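Local coordinates for protein yersinopine synthase (Yersinia pestis, PDB 6C4M) that catalyses the last step of yersinopine biosynthesis, the NADPH-dependent reductive condensation of pyruvate with an amino-acid-derived intermediate to give this metallophore, at residues N21-A34 against I41-N53. Residues are numbered along the deposited sequence; the frame is centred on the assembly and turned at random.
Sequences NTLPTLILGAGPAA and ISATGDARLGLYN. With NAP (NADP nicotinamide-adenine-dinucleotide phosphate), chain B.
The Tyr52 ring turns an edge to Gly29, whose N lies near the ring plane, 3.7 Å from Tyr52 CD2, while Leu28 comes in obliquely, its CD2 3.6 Å from Tyr52 CB. The Arg48 guanidinium has Pro24 CB set obliquely to it, a salt bridge to Asp104 and a cation-pi contact with Trp105. The Asn53 amide, swung anti to its backbone N (chi1 -159°), reaches the NADP. Asn53 OD1 accepts the adenosine ribose hydroxyl O3B, Lys58 NZ and Ala30 N, three donors on one oxygen. Ala30 N is shared, its straighter bond going to O3B at 3.1 Å, which closes a triangle of amide, hydroxyl and OD1. Asn53 ND2 gives a nearly straight bond of 2.9 Å to the 2'-phosphate oxygen O3X. At the far end Asn21 ND2 donates to a lone pair of Thr44 O at 3.1 Å, joining the loop before strand 25-28 to the chain at Thr44 and Gly45.

Between these ends, strands 25-28 and 49-52 run parallel, joined by alternating backbone bonds. On one face Leu26 lays CD1 over Gly50, 3.4 Å from its C; on the other Leu51 CD1 packs against Ile27 and Ala30.

This is the first beta-alpha-beta unit of a Rossmann-type fold: Gly29 and Gly31 carry the tight turn into helix 32-44, where Ala33 N binds a nicotinamide-side phosphate oxygen. Strands 107-110 and 93-95 flank the pair, and Trp229 of helix 225-235 packs on Asn21, Ile41 and Thr44.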
ATOM      1  N   ASN A  21       3.960 -40.703 -24.827  1.00 34.99           N
ATOM      2  CA  ASN A  21       2.758 -39.887 -24.990  1.00 36.23           C
ATOM      3  C   ASN A  21       1.530 -40.720 -25.370  1.00 37.99           C
ATOM      4  O   ASN A  21       0.462 -40.156 -25.647  1.00 40.09           O
ATOM      5  CB  ASN A  21       3.000 -38.757 -25.993  1.00 38.63           C
ATOM      6  CG  ASN A  21       3.425 -39.245 -27.345  1.00 44.20           C
ATOM      7  OD1 ASN A  21       4.373 -40.041 -27.479  1.00 35.85           O
ATOM      8  ND2 ASN A  21       2.749 -38.730 -28.379  1.00 41.69           N
ATOM      9  N   THR A  22       1.636 -42.040 -25.311  1.00 31.24           N
ATOM     10  CA  THR A  22       0.481 -42.920 -25.455  1.00 38.40           C
ATOM     11  C   THR A  22       0.216 -43.769 -24.216  1.00 35.34           C
ATOM     12  O   THR A  22      -0.599 -44.702 -24.286  1.00 38.11           O
ATOM     13  CB  THR A  22       0.665 -43.851 -26.653  1.00 36.69           C
ATOM     14  OG1 THR A  22       1.659 -44.840 -26.335  1.00 36.95           O
ATOM     15  CG2 THR A  22       1.065 -43.058 -27.883  1.00 39.76           C
ATOM     16  N   LEU A  23       0.911 -43.528 -23.110  1.00 35.30           N
ATOM     17  CA  LEU A  23       0.737 -44.387 -21.923  1.00 37.02           C
ATOM     18  C   LEU A  23      -0.652 -44.217 -21.305  1.00 32.20           C
ATOM     19  O   LEU A  23      -1.077 -43.086 -21.057  1.00 32.46           O
ATOM     20  CB  LEU A  23       1.768 -44.080 -20.843  1.00 34.85           C
ATOM     21  CG  LEU A  23       3.252 -44.204 -21.161  1.00 37.52           C
ATOM     22  CD1 LEU A  23       4.076 -44.014 -19.869  1.00 38.32           C
ATOM     23  CD2 LEU A  23       3.549 -45.495 -21.768  1.00 36.09           C
ATOM     24  N   PRO A  24      -1.369 -45.306 -20.997  1.00 34.52           N
ATOM     25  CA  PRO A  24      -2.631 -45.158 -20.263  1.00 38.62           C
ATOM     26  C   PRO A  24      -2.383 -44.442 -18.942  1.00 31.58           C
ATOM     27  O   PRO A  24      -1.493 -44.810 -18.172  1.00 29.47           O
ATOM     28  CB  PRO A  24      -3.110 -46.596 -20.053  1.00 37.41           C
ATOM     29  CG  PRO A  24      -1.911 -47.464 -20.398  1.00 37.74           C
ATOM     30  CD  PRO A  24      -1.109 -46.700 -21.371  1.00 34.98           C
ATOM     31  N   THR A  25      -3.154 -43.393 -18.711  1.00 31.95           N
ATOM     32  CA  THR A  25      -2.909 -42.465 -17.615  1.00 29.58           C
ATOM     33  C   THR A  25      -4.153 -42.357 -16.763  1.00 30.71           C
ATOM     34  O   THR A  25      -5.247 -42.122 -17.288  1.00 30.30           O
ATOM     35  CB  THR A  25      -2.506 -41.093 -18.128  1.00 33.28           C
ATOM     36  OG1 THR A  25      -1.370 -41.247 -18.980  1.00 35.42           O
ATOM     37  CG2 THR A  25      -2.136 -40.216 -16.951  1.00 37.18           C
ATOM     38  N   LEU A  26      -3.977 -42.550 -15.458  1.00 31.67           N
ATOM     39  CA  LEU A  26      -5.059 -42.437 -14.482  1.00 31.11           C
ATOM     40  C   LEU A  26      -4.835 -41.170 -13.658  1.00 28.38           C
ATOM     41  O   LEU A  26      -3.837 -41.054 -12.934  1.00 29.56           O
ATOM     42  CB  LEU A  26      -5.141 -43.684 -13.598  1.00 27.49           C
ATOM     43  CG  LEU A  26      -6.105 -43.556 -12.396  1.00 31.50           C
ATOM     44  CD1 LEU A  26      -7.492 -43.098 -12.858  1.00 29.98           C
ATOM     45  CD2 LEU A  26      -6.220 -44.868 -11.597  1.00 29.17           C
ATOM     46  N   ILE A  27      -5.750 -40.212 -13.785  1.00 28.49           N
ATOM     47  CA  ILE A  27      -5.679 -38.956 -13.033  1.00 28.91           C
ATOM     48  C   ILE A  27      -6.461 -39.114 -11.726  1.00 30.81           C
ATOM     49  O   ILE A  27      -7.685 -39.302 -11.750  1.00 29.03           O
ATOM     50  CB  ILE A  27      -6.234 -37.780 -13.854  1.00 28.26           C
ATOM     51  CG1 ILE A  27      -5.445 -37.622 -15.173  1.00 30.27           C
ATOM     52  CG2 ILE A  27      -6.191 -36.453 -13.036  1.00 32.50           C
ATOM     53  CD1 ILE A  27      -5.973 -36.567 -16.075  1.00 32.49           C
ATOM     54  N   LEU A  28      -5.774 -38.983 -10.582  1.00 30.04           N
ATOM     55  CA  LEU A  28      -6.417 -39.133  -9.270  1.00 32.88           C
ATOM     56  C   LEU A  28      -6.805 -37.757  -8.741  1.00 29.48           C
ATOM     57  O   LEU A  28      -5.952 -36.971  -8.301  1.00 25.51           O
ATOM     58  CB  LEU A  28      -5.517 -39.843  -8.271  1.00 28.08           C
ATOM     59  CG  LEU A  28      -5.085 -41.249  -8.693  1.00 27.91           C
ATOM     60  CD1 LEU A  28      -4.147 -41.807  -7.639  1.00 34.30           C
ATOM     61  CD2 LEU A  28      -6.281 -42.223  -8.905  1.00 30.14           C
ATOM     62  N   GLY A  29      -8.099 -37.487  -8.760  1.00 29.99           N
ATOM     63  CA  GLY A  29      -8.620 -36.217  -8.323  1.00 31.20           C
ATOM     64  C   GLY A  29      -9.133 -35.494  -9.543  1.00 35.06           C
ATOM     65  O   GLY A  29      -8.433 -35.431 -10.559  1.00 35.91           O
ATOM     66  N   ALA A  30     -10.368 -34.997  -9.469  1.00 33.79           N
ATOM     67  CA  ALA A  30     -11.042 -34.377 -10.597  1.00 33.97           C
ATOM     68  C   ALA A  30     -11.501 -32.964 -10.254  1.00 35.85           C
ATOM     69  O   ALA A  30     -12.661 -32.606 -10.486  1.00 36.28           O
ATOM     70  CB  ALA A  30     -12.234 -35.233 -11.023  1.00 36.58           C
ATOM     71  N   GLY A  31     -10.603 -32.164  -9.683  1.00 33.90           N
ATOM     72  CA  GLY A  31     -10.789 -30.731  -9.632  1.00 36.11           C
ATOM     73  C   GLY A  31     -10.630 -30.111 -11.014  1.00 36.53           C
ATOM     74  O   GLY A  31     -10.306 -30.789 -12.000  1.00 34.62           O
ATOM     75  N   PRO A  32     -10.864 -28.801 -11.116  1.00 35.14           N
ATOM     76  CA  PRO A  32     -10.823 -28.163 -12.444  1.00 35.13           C
ATOM     77  C   PRO A  32      -9.486 -28.310 -13.141  1.00 35.04           C
ATOM     78  O   PRO A  32      -9.449 -28.441 -14.373  1.00 33.35           O
ATOM     79  CB  PRO A  32     -11.169 -26.688 -12.145  1.00 38.66           C
ATOM     80  CG  PRO A  32     -11.068 -26.523 -10.641  1.00 37.56           C
ATOM     81  CD  PRO A  32     -11.262 -27.858 -10.040  1.00 40.11           C
ATOM     82  N   ALA A  33      -8.382 -28.330 -12.392  1.00 31.91           N
ATOM     83  CA  ALA A  33      -7.081 -28.552 -13.014  1.00 35.51           C
ATOM     84  C   ALA A  33      -7.036 -29.873 -13.783  1.00 35.51           C
ATOM     85  O   ALA A  33      -6.376 -29.967 -14.826  1.00 36.92           O
ATOM     86  CB  ALA A  33      -5.990 -28.525 -11.944  1.00 34.43           C
ATOM     87  N   ALA A  34      -7.734 -30.901 -13.299  1.00 30.57           N
ATOM     88  CA  ALA A  34      -7.682 -32.188 -13.986  1.00 32.30           C
ATOM     89  C   ALA A  34      -8.307 -32.095 -15.362  1.00 34.48           C
ATOM     90  O   ALA A  34      -7.900 -32.819 -16.278  1.00 31.02           O
ATOM     91  CB  ALA A  34      -8.380 -33.270 -13.157  1.00 29.25           C
ATOM     92  N   ILE A  41      -3.071 -33.712 -22.053  1.00 38.94           N
ATOM     93  CA  ILE A  41      -2.545 -35.039 -22.364  1.00 35.66           C
ATOM     94  C   ILE A  41      -3.106 -35.529 -23.695  1.00 38.19           C
ATOM     95  O   ILE A  41      -2.371 -36.029 -24.553  1.00 38.49           O
ATOM     96  CB  ILE A  41      -2.864 -36.026 -21.227  1.00 34.25           C
ATOM     97  CG1 ILE A  41      -2.181 -35.568 -19.937  1.00 30.30           C
ATOM     98  CG2 ILE A  41      -2.396 -37.443 -21.611  1.00 35.43           C
ATOM     99  CD1 ILE A  41      -2.567 -36.361 -18.728  1.00 34.71           C
ATOM    100  N   SER A  42      -4.424 -35.412 -23.868  1.00 40.03           N
ATOM    101  CA  SER A  42      -5.087 -35.835 -25.094  1.00 39.47           C
ATOM    102  C   SER A  42      -4.594 -35.052 -26.310  1.00 45.06           C
ATOM    103  O   SER A  42      -4.581 -35.576 -27.432  1.00 44.49           O
ATOM    104  CB  SER A  42      -6.599 -35.665 -24.924  1.00 45.51           C
ATOM    105  OG  SER A  42      -7.322 -36.227 -26.006  1.00 59.08           O
ATOM    106  N   ALA A  43      -4.184 -33.801 -26.115  1.00 40.62           N
ATOM    107  CA  ALA A  43      -3.687 -33.004 -27.224  1.00 43.32           C
ATOM    108  C   ALA A  43      -2.269 -33.389 -27.601  1.00 49.04           C
ATOM    109  O   ALA A  43      -1.821 -33.058 -28.701  1.00 48.60           O
ATOM    110  CB  ALA A  43      -3.728 -31.506 -26.869  1.00 46.22           C
ATOM    111  N   THR A  44      -1.554 -34.065 -26.704  1.00 45.36           N
ATOM    112  CA  THR A  44      -0.148 -34.388 -26.885  1.00 42.61           C
ATOM    113  C   THR A  44       0.064 -35.813 -27.391  1.00 44.25           C
ATOM    114  O   THR A  44       1.174 -36.139 -27.824  1.00 41.25           O
ATOM    115  CB  THR A  44       0.594 -34.168 -25.554  1.00 43.91           C
ATOM    116  OG1 THR A  44       0.562 -32.769 -25.220  1.00 49.39           O
ATOM    117  CG2 THR A  44       2.044 -34.594 -25.616  1.00 41.67           C
ATOM    118  N   GLY A  45      -0.973 -36.647 -27.365  1.00 39.71           N
ATOM    119  CA  GLY A  45      -0.867 -38.036 -27.795  1.00 45.60           C
ATOM    120  C   GLY A  45      -2.197 -38.738 -27.614  1.00 45.69           C
ATOM    121  O   GLY A  45      -3.139 -38.201 -27.023  1.00 48.92           O
ATOM    122  N   ASP A  46      -2.257 -39.960 -28.120  1.00 43.13           N
ATOM    123  CA  ASP A  46      -3.476 -40.763 -28.071  1.00 48.02           C
ATOM    124  C   ASP A  46      -3.313 -41.754 -26.924  1.00 48.45           C
ATOM    125  O   ASP A  46      -2.731 -42.827 -27.085  1.00 48.40           O
ATOM    126  CB  ASP A  46      -3.742 -41.461 -29.400  1.00 53.45           C
ATOM    127  CG  ASP A  46      -5.037 -42.257 -29.385  1.00 61.13           C
ATOM    128  OD1 ASP A  46      -6.066 -41.698 -28.950  1.00 66.19           O
ATOM    129  OD2 ASP A  46      -5.026 -43.436 -29.798  1.00 70.43           O
ATOM    130  N   ALA A  47      -3.822 -41.389 -25.763  1.00 47.83           N
ATOM    131  CA  ALA A  47      -3.635 -42.186 -24.558  1.00 43.78           C
ATOM    132  C   ALA A  47      -4.983 -42.474 -23.914  1.00 40.83           C
ATOM    133  O   ALA A  47      -5.887 -41.630 -23.933  1.00 41.12           O
ATOM    134  CB  ALA A  47      -2.707 -41.456 -23.585  1.00 43.05           C
ATOM    135  N   ARG A  48      -5.134 -43.677 -23.379  1.00 41.28           N
ATOM    136  CA  ARG A  48      -6.328 -43.971 -22.609  1.00 44.66           C
ATOM    137  C   ARG A  48      -6.283 -43.156 -21.323  1.00 40.66           C
ATOM    138  O   ARG A  48      -5.228 -43.022 -20.695  1.00 34.75           O
ATOM    139  CB  ARG A  48      -6.432 -45.463 -22.310  1.00 39.82           C
ATOM    140  CG  ARG A  48      -7.795 -45.867 -21.735  1.00 47.29           C
ATOM    141  CD  ARG A  48      -8.023 -47.363 -21.766  1.00 55.50           C
ATOM    142  NE  ARG A  48      -7.203 -48.028 -20.754  1.00 60.09           N
ATOM    143  CZ  ARG A  48      -7.654 -48.553 -19.620  1.00 55.51           C
ATOM    144  NH1 ARG A  48      -8.954 -48.524 -19.310  1.00 61.24           N
ATOM    145  NH2 ARG A  48      -6.787 -49.119 -18.788  1.00 51.31           N
ATOM    146  N   LEU A  49      -7.413 -42.559 -20.962  1.00 41.28           N
ATOM    147  CA  LEU A  49      -7.473 -41.648 -19.822  1.00 34.78           C
ATOM    148  C   LEU A  49      -8.461 -42.165 -18.784  1.00 38.13           C
ATOM    149  O   LEU A  49      -9.636 -42.395 -19.093  1.00 35.88           O
ATOM    150  CB  LEU A  49      -7.867 -40.234 -20.263  1.00 40.67           C
ATOM    151  CG  LEU A  49      -6.780 -39.414 -20.942  1.00 44.47           C
ATOM    152  CD1 LEU A  49      -7.339 -38.042 -21.347  1.00 44.98           C
ATOM    153  CD2 LEU A  49      -5.581 -39.244 -20.028  1.00 44.99           C
ATOM    154  N   GLY A  50      -7.972 -42.346 -17.563  1.00 33.60           N
ATOM    155  CA  GLY A  50      -8.826 -42.629 -16.424  1.00 35.92           C
ATOM    156  C   GLY A  50      -8.920 -41.446 -15.478  1.00 31.12           C
ATOM    157  O   GLY A  50      -8.053 -40.566 -15.493  1.00 29.56           O
ATOM    158  N   LEU A  51      -9.969 -41.414 -14.657  1.00 29.66           N
ATOM    159  CA  LEU A  51     -10.227 -40.295 -13.764  1.00 30.74           C
ATOM    160  C   LEU A  51     -10.807 -40.844 -12.474  1.00 30.48           C
ATOM    161  O   LEU A  51     -11.696 -41.690 -12.523  1.00 32.72           O
ATOM    162  CB  LEU A  51     -11.200 -39.296 -14.403  1.00 34.43           C
ATOM    163  CG  LEU A  51     -11.424 -37.967 -13.693  1.00 34.93           C
ATOM    164  CD1 LEU A  51     -10.117 -37.219 -13.567  1.00 38.05           C
ATOM    165  CD2 LEU A  51     -12.436 -37.134 -14.465  1.00 37.92           C
ATOM    166  N   TYR A  52     -10.299 -40.369 -11.332  1.00 31.20           N
ATOM    167  CA  TYR A  52     -10.828 -40.709 -10.018  1.00 33.67           C
ATOM    168  C   TYR A  52     -11.310 -39.438  -9.333  1.00 33.86           C
ATOM    169  O   TYR A  52     -10.672 -38.384  -9.444  1.00 29.37           O
ATOM    170  CB  TYR A  52      -9.781 -41.382  -9.128  1.00 30.32           C
ATOM    171  CG  TYR A  52     -10.132 -41.299  -7.641  1.00 30.02           C
ATOM    172  CD1 TYR A  52     -11.015 -42.209  -7.046  1.00 32.40           C
ATOM    173  CD2 TYR A  52      -9.593 -40.308  -6.845  1.00 32.94           C
ATOM    174  CE1 TYR A  52     -11.346 -42.125  -5.700  1.00 31.20           C
ATOM    175  CE2 TYR A  52      -9.923 -40.199  -5.506  1.00 28.69           C
ATOM    176  CZ  TYR A  52     -10.787 -41.125  -4.938  1.00 36.52           C
ATOM    177  OH  TYR A  52     -11.113 -41.017  -3.627  1.00 34.87           O
ATOM    178  N   ASN A  53     -12.437 -39.545  -8.634  1.00 34.19           N
ATOM    179  CA  ASN A  53     -12.843 -38.527  -7.672  1.00 30.79           C
ATOM    180  C   ASN A  53     -13.595 -39.193  -6.537  1.00 31.71           C
ATOM    181  O   ASN A  53     -14.419 -40.083  -6.761  1.00 29.52           O
ATOM    182  CB  ASN A  53     -13.733 -37.457  -8.306  1.00 36.85           C
ATOM    183  CG  ASN A  53     -13.744 -36.159  -7.507  1.00 33.68           C
ATOM    184  OD1 ASN A  53     -13.082 -35.194  -7.878  1.00 34.88           O
ATOM    185  ND2 ASN A  53     -14.505 -36.129  -6.407  1.00 31.03           N
TER
HETATM  186  PA  NAP B 501      -9.017 -29.132  -5.739  1.00 40.99           P
HETATM  187  O1A NAP B 501      -7.635 -28.938  -5.250  1.00 47.08           O
HETATM  188  O2A NAP B 501     -10.020 -28.167  -5.051  1.00 49.63           O
HETATM  189  O5B NAP B 501      -9.429 -30.697  -5.453  1.00 36.38           O
HETATM  190  C5B NAP B 501      -8.823 -31.650  -6.355  1.00 36.76           C
HETATM  191  C4B NAP B 501      -9.360 -33.046  -5.982  1.00 39.24           C
HETATM  192  O4B NAP B 501      -8.961 -33.290  -4.497  1.00 37.63           O
HETATM  193  C3B NAP B 501     -10.641 -33.101  -6.041  1.00 37.80           C
HETATM  194  O3B NAP B 501     -11.084 -34.418  -6.499  1.00 34.87           O
HETATM  195  C2B NAP B 501     -11.161 -32.904  -4.492  1.00 35.36           C
HETATM  196  O2B NAP B 501     -12.468 -33.553  -4.312  1.00 38.28           O
HETATM  197  C1B NAP B 501     -10.287 -33.485  -3.753  1.00 37.53           C
HETATM  198  N9A NAP B 501     -10.143 -32.673  -2.544  1.00 36.71           N
HETATM  199  C8A NAP B 501      -9.992 -31.363  -2.285  1.00 35.35           C
HETATM  200  N7A NAP B 501      -9.946 -31.272  -0.948  1.00 35.54           N
HETATM  201  C5A NAP B 501     -10.070 -32.530  -0.419  1.00 37.87           C
HETATM  202  C6A NAP B 501     -10.064 -32.902   0.902  1.00 39.24           C
HETATM  203  N6A NAP B 501      -9.957 -32.198   2.180  1.00 39.44           N
HETATM  204  N1A NAP B 501     -10.197 -34.203   1.219  1.00 40.16           N
HETATM  205  C2A NAP B 501     -10.324 -35.149   0.227  1.00 39.74           C
HETATM  206  N3A NAP B 501     -10.329 -34.771  -1.084  1.00 39.37           N
HETATM  207  C4A NAP B 501     -10.194 -33.434  -1.402  1.00 37.37           C
HETATM  208  O3  NAP B 501      -9.020 -28.835  -7.368  1.00 47.03           O
HETATM  209  PN  NAP B 501      -7.867 -28.238  -8.333  1.00 41.30           P
HETATM  210  O1N NAP B 501      -8.057 -28.944  -9.604  1.00 42.54           O
HETATM  211  O2N NAP B 501      -8.157 -26.721  -8.428  1.00 39.81           O
HETATM  212  O5D NAP B 501      -6.304 -28.391  -7.770  1.00 43.31           O
HETATM  213  C5D NAP B 501      -5.459 -29.492  -8.197  1.00 43.10           C
HETATM  214  C4D NAP B 501      -4.097 -29.291  -7.503  1.00 41.94           C
HETATM  215  O4D NAP B 501      -3.438 -27.923  -7.997  1.00 37.80           O
HETATM  216  C3D NAP B 501      -4.168 -29.181  -6.192  1.00 44.95           C
HETATM  217  O3D NAP B 501      -2.838 -29.669  -5.668  1.00 47.24           O
HETATM  218  C2D NAP B 501      -4.228 -27.683  -5.871  1.00 47.80           C
HETATM  219  O2D NAP B 501      -3.610 -27.472  -4.690  1.00 45.56           O
HETATM  220  C1D NAP B 501      -3.347 -27.097  -6.991  1.00 44.57           C
HETATM  221  N1N NAP B 501      -3.743 -25.746  -7.457  1.00 44.62           N
HETATM  222  C2N NAP B 501      -4.659 -25.561  -8.433  1.00 41.43           C
HETATM  223  C3N NAP B 501      -4.961 -24.245  -8.850  1.00 45.94           C
HETATM  224  C7N NAP B 501      -6.006 -23.988  -9.957  1.00 43.32           C
HETATM  225  O7N NAP B 501      -5.956 -23.038 -10.634  1.00 49.85           O
HETATM  226  N7N NAP B 501      -7.047 -24.967 -10.122  1.00 38.15           N
HETATM  227  C4N NAP B 501      -4.347 -23.172  -8.270  1.00 48.05           C
HETATM  228  C5N NAP B 501      -3.442 -23.363  -7.297  1.00 50.45           C
HETATM  229  C6N NAP B 501      -3.125 -24.663  -6.887  1.00 48.80           C
HETATM  230  P2B NAP B 501     -13.891 -32.713  -4.706  1.00 42.89           P
HETATM  231  O1X NAP B 501     -14.209 -31.810  -3.532  1.00 43.55           O
HETATM  232  O2X NAP B 501     -13.681 -31.887  -5.930  1.00 37.57           O
HETATM  233  O3X NAP B 501     -15.012 -33.713  -4.868  1.00 40.43           O
HETATM  234  O   HOH W   1       0.298 -37.372 -24.053  1.00 43.20           O
HETATM  235  O   HOH W   2      -2.972 -45.599 -23.867  1.00 38.57           O